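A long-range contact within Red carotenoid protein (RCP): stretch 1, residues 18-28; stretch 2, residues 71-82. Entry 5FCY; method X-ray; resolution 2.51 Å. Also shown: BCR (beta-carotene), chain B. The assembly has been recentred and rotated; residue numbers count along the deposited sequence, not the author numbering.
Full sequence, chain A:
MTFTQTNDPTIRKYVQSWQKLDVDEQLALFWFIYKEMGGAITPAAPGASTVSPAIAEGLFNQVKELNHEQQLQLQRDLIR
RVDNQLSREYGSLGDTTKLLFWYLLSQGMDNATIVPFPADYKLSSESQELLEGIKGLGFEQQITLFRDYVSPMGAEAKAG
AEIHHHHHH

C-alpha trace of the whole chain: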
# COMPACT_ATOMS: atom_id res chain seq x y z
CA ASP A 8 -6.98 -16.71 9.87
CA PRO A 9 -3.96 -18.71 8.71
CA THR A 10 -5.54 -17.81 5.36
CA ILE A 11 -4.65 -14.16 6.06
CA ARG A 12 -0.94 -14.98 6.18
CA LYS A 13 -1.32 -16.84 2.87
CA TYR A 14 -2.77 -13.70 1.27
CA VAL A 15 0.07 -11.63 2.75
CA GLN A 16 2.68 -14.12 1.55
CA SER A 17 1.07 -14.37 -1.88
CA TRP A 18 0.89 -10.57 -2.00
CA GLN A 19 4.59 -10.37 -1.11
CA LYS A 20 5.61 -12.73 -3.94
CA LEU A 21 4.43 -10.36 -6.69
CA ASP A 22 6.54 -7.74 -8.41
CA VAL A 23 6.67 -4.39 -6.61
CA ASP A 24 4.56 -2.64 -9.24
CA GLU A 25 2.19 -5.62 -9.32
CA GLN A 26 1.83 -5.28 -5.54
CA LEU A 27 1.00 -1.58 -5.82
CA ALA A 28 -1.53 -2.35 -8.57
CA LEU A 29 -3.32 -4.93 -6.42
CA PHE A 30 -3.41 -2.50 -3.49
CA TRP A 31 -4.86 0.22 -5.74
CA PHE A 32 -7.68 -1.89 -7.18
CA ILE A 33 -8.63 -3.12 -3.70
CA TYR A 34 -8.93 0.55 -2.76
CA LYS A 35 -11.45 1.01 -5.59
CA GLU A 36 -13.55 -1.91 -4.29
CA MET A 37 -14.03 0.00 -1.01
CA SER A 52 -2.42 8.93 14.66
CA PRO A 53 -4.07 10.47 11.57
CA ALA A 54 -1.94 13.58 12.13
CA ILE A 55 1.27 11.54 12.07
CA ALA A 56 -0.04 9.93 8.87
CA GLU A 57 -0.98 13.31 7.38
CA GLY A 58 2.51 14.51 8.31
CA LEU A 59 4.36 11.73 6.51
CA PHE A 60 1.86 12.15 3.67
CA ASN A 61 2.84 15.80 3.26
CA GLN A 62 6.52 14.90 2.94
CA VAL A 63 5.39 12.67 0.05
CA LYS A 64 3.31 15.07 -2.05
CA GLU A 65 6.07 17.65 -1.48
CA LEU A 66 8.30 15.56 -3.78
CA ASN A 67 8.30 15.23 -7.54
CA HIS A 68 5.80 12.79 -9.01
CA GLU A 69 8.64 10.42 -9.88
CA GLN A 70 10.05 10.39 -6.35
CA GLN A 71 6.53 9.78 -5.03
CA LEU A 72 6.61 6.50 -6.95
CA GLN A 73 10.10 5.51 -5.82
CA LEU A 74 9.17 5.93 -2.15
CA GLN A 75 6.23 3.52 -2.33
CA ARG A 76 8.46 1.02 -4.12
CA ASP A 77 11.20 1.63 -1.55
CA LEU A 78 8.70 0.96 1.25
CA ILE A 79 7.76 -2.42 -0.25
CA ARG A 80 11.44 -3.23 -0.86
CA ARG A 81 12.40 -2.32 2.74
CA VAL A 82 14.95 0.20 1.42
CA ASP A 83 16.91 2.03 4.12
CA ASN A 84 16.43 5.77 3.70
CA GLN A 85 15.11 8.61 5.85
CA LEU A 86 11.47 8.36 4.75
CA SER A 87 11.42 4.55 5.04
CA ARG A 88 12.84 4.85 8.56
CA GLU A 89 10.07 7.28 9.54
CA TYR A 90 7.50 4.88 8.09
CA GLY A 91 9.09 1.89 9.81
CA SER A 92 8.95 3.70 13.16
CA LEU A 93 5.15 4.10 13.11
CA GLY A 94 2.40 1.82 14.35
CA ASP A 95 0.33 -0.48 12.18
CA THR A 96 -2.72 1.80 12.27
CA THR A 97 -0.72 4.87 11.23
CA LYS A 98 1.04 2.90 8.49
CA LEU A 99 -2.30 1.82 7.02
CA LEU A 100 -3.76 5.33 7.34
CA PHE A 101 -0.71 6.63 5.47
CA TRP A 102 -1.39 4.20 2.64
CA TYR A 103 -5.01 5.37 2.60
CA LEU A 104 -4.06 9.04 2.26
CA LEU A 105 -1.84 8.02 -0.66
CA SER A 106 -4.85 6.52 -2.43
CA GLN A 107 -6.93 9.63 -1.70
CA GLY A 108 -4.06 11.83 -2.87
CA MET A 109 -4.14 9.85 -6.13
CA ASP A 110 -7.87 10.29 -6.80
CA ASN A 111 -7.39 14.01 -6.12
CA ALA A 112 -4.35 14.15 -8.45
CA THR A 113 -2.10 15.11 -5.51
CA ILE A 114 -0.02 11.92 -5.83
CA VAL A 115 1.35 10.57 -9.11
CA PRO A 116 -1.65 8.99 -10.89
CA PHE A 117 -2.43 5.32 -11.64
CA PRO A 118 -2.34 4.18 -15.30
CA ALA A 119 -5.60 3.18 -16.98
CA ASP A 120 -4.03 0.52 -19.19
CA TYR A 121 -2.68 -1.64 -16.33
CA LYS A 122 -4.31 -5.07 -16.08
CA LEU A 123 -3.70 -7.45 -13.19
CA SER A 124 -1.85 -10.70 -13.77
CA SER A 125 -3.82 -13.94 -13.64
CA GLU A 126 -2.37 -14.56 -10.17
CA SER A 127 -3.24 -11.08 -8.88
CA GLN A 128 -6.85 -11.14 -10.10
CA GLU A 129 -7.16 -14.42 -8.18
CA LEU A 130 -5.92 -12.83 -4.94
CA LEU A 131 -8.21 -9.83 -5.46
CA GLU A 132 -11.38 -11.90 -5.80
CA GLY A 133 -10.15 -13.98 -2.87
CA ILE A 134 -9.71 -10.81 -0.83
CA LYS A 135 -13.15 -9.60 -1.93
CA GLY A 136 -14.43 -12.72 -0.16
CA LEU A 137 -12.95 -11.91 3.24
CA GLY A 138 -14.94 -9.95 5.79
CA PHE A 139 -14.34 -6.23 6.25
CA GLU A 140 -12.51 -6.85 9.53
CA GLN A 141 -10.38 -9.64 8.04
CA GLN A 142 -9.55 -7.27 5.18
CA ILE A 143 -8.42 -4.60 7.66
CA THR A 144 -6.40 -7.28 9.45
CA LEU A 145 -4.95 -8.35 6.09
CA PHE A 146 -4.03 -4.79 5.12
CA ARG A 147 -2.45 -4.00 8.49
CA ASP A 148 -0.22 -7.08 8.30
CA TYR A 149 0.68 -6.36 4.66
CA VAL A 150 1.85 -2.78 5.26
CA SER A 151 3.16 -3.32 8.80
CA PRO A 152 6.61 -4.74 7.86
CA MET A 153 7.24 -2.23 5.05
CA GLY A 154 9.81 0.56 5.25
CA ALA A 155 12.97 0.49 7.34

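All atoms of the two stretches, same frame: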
# COMPACT_ATOMS: atom_id res chain seq x y z
N TRP A 18 0.75 -11.97 -1.62
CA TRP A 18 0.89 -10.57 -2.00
C TRP A 18 2.36 -10.17 -2.07
O TRP A 18 2.76 -9.39 -2.94
CB TRP A 18 0.13 -9.69 -1.01
CG TRP A 18 -0.24 -8.32 -1.51
CD1 TRP A 18 0.35 -7.63 -2.53
CD2 TRP A 18 -1.30 -7.49 -1.02
NE1 TRP A 18 -0.28 -6.41 -2.69
CE2 TRP A 18 -1.29 -6.31 -1.77
CE3 TRP A 18 -2.24 -7.64 0.00
CZ2 TRP A 18 -2.20 -5.28 -1.55
CZ3 TRP A 18 -3.14 -6.62 0.22
CH2 TRP A 18 -3.11 -5.45 -0.55
N GLN A 19 3.18 -10.72 -1.17
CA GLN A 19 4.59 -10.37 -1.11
C GLN A 19 5.45 -11.09 -2.14
O GLN A 19 6.64 -10.80 -2.24
CB GLN A 19 5.13 -10.65 0.30
CG GLN A 19 4.63 -9.68 1.36
CD GLN A 19 4.76 -10.23 2.76
OE1 GLN A 19 4.57 -11.43 2.99
NE2 GLN A 19 5.08 -9.36 3.71
N LYS A 20 4.88 -12.03 -2.89
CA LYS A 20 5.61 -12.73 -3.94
C LYS A 20 5.51 -12.03 -5.29
O LYS A 20 6.26 -12.38 -6.21
CB LYS A 20 5.10 -14.16 -4.08
CG LYS A 20 5.41 -15.05 -2.89
CD LYS A 20 4.52 -16.28 -2.87
CE LYS A 20 4.72 -17.11 -1.61
NZ LYS A 20 3.59 -18.05 -1.37
N LEU A 21 4.61 -11.06 -5.43
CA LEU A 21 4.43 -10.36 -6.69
C LEU A 21 5.55 -9.34 -6.90
O LEU A 21 6.29 -9.00 -5.97
CB LEU A 21 3.07 -9.67 -6.71
CG LEU A 21 1.87 -10.49 -6.26
CD1 LEU A 21 0.60 -9.64 -6.29
CD2 LEU A 21 1.70 -11.74 -7.13
N ASP A 22 5.66 -8.86 -8.13
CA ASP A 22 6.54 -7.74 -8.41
C ASP A 22 6.05 -6.50 -7.66
O ASP A 22 4.87 -6.37 -7.33
CB ASP A 22 6.62 -7.47 -9.91
CG ASP A 22 7.27 -8.60 -10.68
OD1 ASP A 22 8.20 -9.24 -10.14
OD2 ASP A 22 6.86 -8.86 -11.84
N VAL A 23 6.99 -5.58 -7.40
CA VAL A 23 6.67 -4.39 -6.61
C VAL A 23 5.53 -3.61 -7.25
O VAL A 23 4.57 -3.22 -6.57
CB VAL A 23 7.92 -3.52 -6.43
CG1 VAL A 23 7.58 -2.23 -5.69
CG2 VAL A 23 8.98 -4.29 -5.67
N ASP A 24 5.63 -3.36 -8.55
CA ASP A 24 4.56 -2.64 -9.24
C ASP A 24 3.27 -3.45 -9.25
O ASP A 24 2.18 -2.88 -9.11
CB ASP A 24 5.00 -2.30 -10.66
CG ASP A 24 5.94 -1.11 -10.72
OD1 ASP A 24 6.17 -0.49 -9.66
OD2 ASP A 24 6.44 -0.80 -11.82
N GLU A 25 3.37 -4.77 -9.41
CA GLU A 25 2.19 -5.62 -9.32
C GLU A 25 1.55 -5.51 -7.94
O GLU A 25 0.31 -5.48 -7.83
CB GLU A 25 2.57 -7.07 -9.62
CG GLU A 25 1.39 -8.00 -9.81
CD GLU A 25 0.64 -7.74 -11.09
OE1 GLU A 25 1.05 -6.84 -11.85
OE2 GLU A 25 -0.37 -8.43 -11.35
N GLN A 26 2.36 -5.45 -6.89
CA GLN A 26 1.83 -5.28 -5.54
C GLN A 26 1.07 -3.97 -5.42
O GLN A 26 -0.05 -3.94 -4.88
CB GLN A 26 2.97 -5.33 -4.52
CG GLN A 26 3.61 -6.70 -4.34
CD GLN A 26 4.58 -6.75 -3.17
OE1 GLN A 26 4.25 -6.37 -2.05
NE2 GLN A 26 5.80 -7.22 -3.43
N LEU A 27 1.66 -2.88 -5.90
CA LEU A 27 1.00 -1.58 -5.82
C LEU A 27 -0.29 -1.57 -6.63
O LEU A 27 -1.28 -0.93 -6.23
CB LEU A 27 1.95 -0.49 -6.31
CG LEU A 27 3.06 -0.11 -5.33
CD1 LEU A 27 4.21 0.58 -6.06
CD2 LEU A 27 2.51 0.80 -4.24
N ALA A 28 -0.32 -2.28 -7.76
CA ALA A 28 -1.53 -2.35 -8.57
C ALA A 28 -2.64 -3.06 -7.81
O ALA A 28 -3.78 -2.58 -7.77
CB ALA A 28 -1.24 -3.06 -9.89
N GLN A 71 7.69 10.35 -5.69
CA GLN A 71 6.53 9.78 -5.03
C GLN A 71 6.41 8.29 -5.33
O GLN A 71 6.11 7.49 -4.44
CB GLN A 71 5.26 10.51 -5.48
CG GLN A 71 5.24 11.99 -5.17
CD GLN A 71 3.98 12.68 -5.66
OE1 GLN A 71 3.18 12.09 -6.38
NE2 GLN A 71 3.80 13.93 -5.26
N LEU A 72 6.66 7.91 -6.58
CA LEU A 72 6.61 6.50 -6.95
C LEU A 72 7.73 5.72 -6.29
O LEU A 72 7.51 4.62 -5.75
CB LEU A 72 6.69 6.35 -8.47
CG LEU A 72 6.96 4.92 -8.94
CD1 LEU A 72 5.88 4.01 -8.39
CD2 LEU A 72 7.03 4.85 -10.45
N GLN A 73 8.95 6.26 -6.32
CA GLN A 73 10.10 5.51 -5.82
C GLN A 73 9.99 5.25 -4.33
O GLN A 73 10.47 4.22 -3.84
CB GLN A 73 11.39 6.26 -6.14
CG GLN A 73 12.64 5.43 -5.94
CD GLN A 73 12.62 4.14 -6.73
OE1 GLN A 73 12.27 4.13 -7.91
NE2 GLN A 73 12.98 3.03 -6.09
N LEU A 74 9.36 6.16 -3.58
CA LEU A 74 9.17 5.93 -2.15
C LEU A 74 8.31 4.70 -1.91
O LEU A 74 8.68 3.80 -1.14
CB LEU A 74 8.55 7.16 -1.49
CG LEU A 74 8.22 6.98 -0.01
CD1 LEU A 74 9.49 6.91 0.83
CD2 LEU A 74 7.31 8.09 0.47
N GLN A 75 7.13 4.65 -2.54
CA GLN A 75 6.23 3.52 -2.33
C GLN A 75 6.91 2.21 -2.68
O GLN A 75 6.78 1.21 -1.96
CB GLN A 75 4.95 3.72 -3.14
CG GLN A 75 4.21 5.00 -2.82
CD GLN A 75 2.98 5.19 -3.67
OE1 GLN A 75 2.02 4.42 -3.59
NE2 GLN A 75 2.99 6.23 -4.50
N ARG A 76 7.64 2.18 -3.80
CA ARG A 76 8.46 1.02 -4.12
C ARG A 76 9.48 0.75 -3.02
O ARG A 76 9.64 -0.39 -2.57
CB ARG A 76 9.18 1.24 -5.45
CG ARG A 76 8.26 1.46 -6.64
CD ARG A 76 9.06 1.92 -7.85
NE ARG A 76 8.41 1.57 -9.11
CZ ARG A 76 8.92 1.83 -10.30
NH1 ARG A 76 10.09 2.44 -10.41
NH2 ARG A 76 8.26 1.48 -11.40
N ASP A 77 10.19 1.79 -2.58
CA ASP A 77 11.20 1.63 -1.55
C ASP A 77 10.60 1.13 -0.24
O ASP A 77 11.28 0.44 0.53
CB ASP A 77 11.93 2.96 -1.32
CG ASP A 77 12.89 3.30 -2.46
OD1 ASP A 77 13.33 2.37 -3.17
OD2 ASP A 77 13.20 4.49 -2.63
N LEU A 78 9.34 1.47 0.04
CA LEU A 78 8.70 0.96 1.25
C LEU A 78 8.42 -0.54 1.13
O LEU A 78 8.58 -1.28 2.10
CB LEU A 78 7.40 1.72 1.53
CG LEU A 78 7.51 3.21 1.83
CD1 LEU A 78 6.14 3.77 2.19
CD2 LEU A 78 8.51 3.50 2.93
N ILE A 79 8.02 -0.99 -0.06
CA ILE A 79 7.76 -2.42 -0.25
C ILE A 79 9.07 -3.20 -0.28
O ILE A 79 9.12 -4.35 0.15
CB ILE A 79 6.93 -2.64 -1.53
CG1 ILE A 79 5.54 -2.00 -1.36
CG2 ILE A 79 6.81 -4.13 -1.85
CD1 ILE A 79 4.62 -2.15 -2.56
N ARG A 80 10.14 -2.58 -0.79
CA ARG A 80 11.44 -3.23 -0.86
C ARG A 80 12.24 -3.13 0.44
O ARG A 80 13.36 -3.65 0.50
CB ARG A 80 12.27 -2.62 -1.99
CG ARG A 80 11.60 -2.61 -3.36
CD ARG A 80 12.25 -1.57 -4.26
NE ARG A 80 11.67 -1.53 -5.59
CZ ARG A 80 12.17 -0.84 -6.61
NH1 ARG A 80 13.28 -0.13 -6.46
NH2 ARG A 80 11.57 -0.87 -7.80
N ARG A 81 11.70 -2.48 1.47
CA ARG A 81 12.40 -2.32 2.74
C ARG A 81 13.71 -1.54 2.58
O ARG A 81 14.68 -1.76 3.30
CB ARG A 81 12.68 -3.67 3.41
CG ARG A 81 11.61 -4.15 4.38
CD ARG A 81 10.42 -4.77 3.68
NE ARG A 81 9.83 -5.85 4.47
CZ ARG A 81 8.72 -6.50 4.15
NH1 ARG A 81 8.04 -6.18 3.05
NH2 ARG A 81 8.27 -7.48 4.93
N VAL A 82 13.75 -0.60 1.62
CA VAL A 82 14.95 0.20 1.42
C VAL A 82 15.21 1.06 2.64
O VAL A 82 14.28 1.53 3.31
CB VAL A 82 14.82 1.06 0.15
CG1 VAL A 82 16.07 1.93 -0.05
CG2 VAL A 82 14.59 0.19 -1.06
C1 BCR B . 3.18 2.95 -11.86
C2 BCR B . 3.17 2.41 -13.29
C3 BCR B . 3.41 0.91 -13.40
C4 BCR B . 2.83 0.16 -12.20
C5 BCR B . 1.80 1.02 -11.50
C6 BCR B . 2.21 2.19 -10.99
C7 BCR B . 1.77 2.76 -9.67
C8 BCR B . 0.92 2.19 -8.79
C9 BCR B . 0.57 2.87 -7.50
C10 BCR B . -0.34 2.27 -6.67
C11 BCR B . -0.78 2.81 -5.37
C33 BCR B . 0.39 0.57 -11.47
C31 BCR B . 2.86 4.44 -11.93
C32 BCR B . 4.58 2.74 -11.30
C34 BCR B . 1.22 4.18 -7.18
C12 BCR B . -1.66 2.13 -4.63
C13 BCR B . -2.14 2.61 -3.30
C14 BCR B . -3.04 1.86 -2.62
C15 BCR B . -3.60 2.20 -1.30
C16 BCR B . -4.50 1.42 -0.69
C17 BCR B . -5.02 1.82 0.63
C18 BCR B . -5.94 1.12 1.33
C19 BCR B . -6.35 1.65 2.65
C20 BCR B . -7.18 1.03 3.49
C21 BCR B . -7.51 1.64 4.79
C22 BCR B . -8.37 1.09 5.66
C23 BCR B . -8.65 1.83 6.93
C24 BCR B . -9.57 1.43 7.82
C25 BCR B . -9.87 2.17 9.09
C26 BCR B . -9.30 3.33 9.42
C27 BCR B . -8.52 3.40 10.72
C28 BCR B . -9.07 2.37 11.69
C29 BCR B . -10.56 2.15 11.48
C30 BCR B . -10.87 1.62 10.08
C35 BCR B . -1.58 3.90 -2.79
C36 BCR B . -6.50 -0.15 0.75
C37 BCR B . -9.02 -0.22 5.30
C38 BCR B . -9.50 4.57 8.60
C39 BCR B . -12.25 2.07 9.64
C40 BCR B . -10.84 0.10 10.13
O HOH W 1 5.16 -6.47 3.16

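Helices that cross at a steep angle meet over a short length, and the side chains around the crossing must do most of the work of joining them. The contact between residues 18-28 and 71-82 of the red carotenoid protein illustrates the principle. Helix 23-28 and helix 71-79 run at 101° to each other with a closest axial approach of 10.0 Å, and together the two stretches bury 466 Å².

At the crossing, Val23 and Ile79 pack against the partner helix. The CA atoms of Val23 and Arg76 lie 6.2 Å apart, and Val23, its CB directed toward the other stretch and its chi1 in the t well, sets CG1 3.7 Å from Arg76 CA. This is contact with the helix backbone itself; the CA-to-CB bond of Arg76 points sideways, and Val23 CG1 also lies 3.8 Å from Arg76 CB. The same CG1 lies 4.2 Å from Ile79 CB, one helical turn further on, so the valine packs against two successive turns.

Ile79 is the most extensively covered residue of the contact. In its m,t conformation the CG1-CD1 arm is extended, and CD1 reaches 3.8 Å from Leu27 CG. Ile79 also meets Gln26, with Ile79 CG2 3.4 Å from Gln26 OE1. Gln26 also ties its own stretch together. An m,t side chain carries its amide back to the turn before the helix, where NE2 donates to Leu21 O at 3.1 Å, while Trp18 NE1 makes a weak hydrogen bond to Gln26 O at 3.3 Å. Leu27, also m,t, spreads over several neighbours, with CD2 3.7 Å from Gln75 OE1 and CD1 4.5 Å from Leu72 CD1.

Polar side chains whose CA-to-CB bonds point sideways can still end at the partner, as Asp24 and Arg76 demonstrate. Arg76 is m,t,t, an extended chain that carries its guanidinium along the flank of the contact; Asp24 is m, with chi2 near -6°. The result is a two-pronged salt bridge: Arg76 NE donates to Asp24 OD1 at 3.1 Å, and Arg76 NH2 to Asp24 OD2 at 2.9 Å. The carboxylate meets the edge of the guanidinium near its plane, the arrangement that lets two N-H groups address two oxygens at once.

Beta-carotene lines this same region. Its C32 methyl lies 3.3 Å from Leu72 CD2 and 3.9 Å from Arg76 NH2, while C4 lies 3.6 Å from Asp24 CB, so the residues that join the helices also help to form the carotenoid's surroundings.

At the periphery the contact becomes looser. Arg81, whose positive phi belongs to a Schellman motif closing the helix, has chi1 at -92°, between wells. Its NH2 lies 3.9 Å from Gln19 NE2, and a water joins the two donor groups instead, accepting from Gln19 NE2 and from Arg81 NH1, each at 2.9 Å from its oxygen.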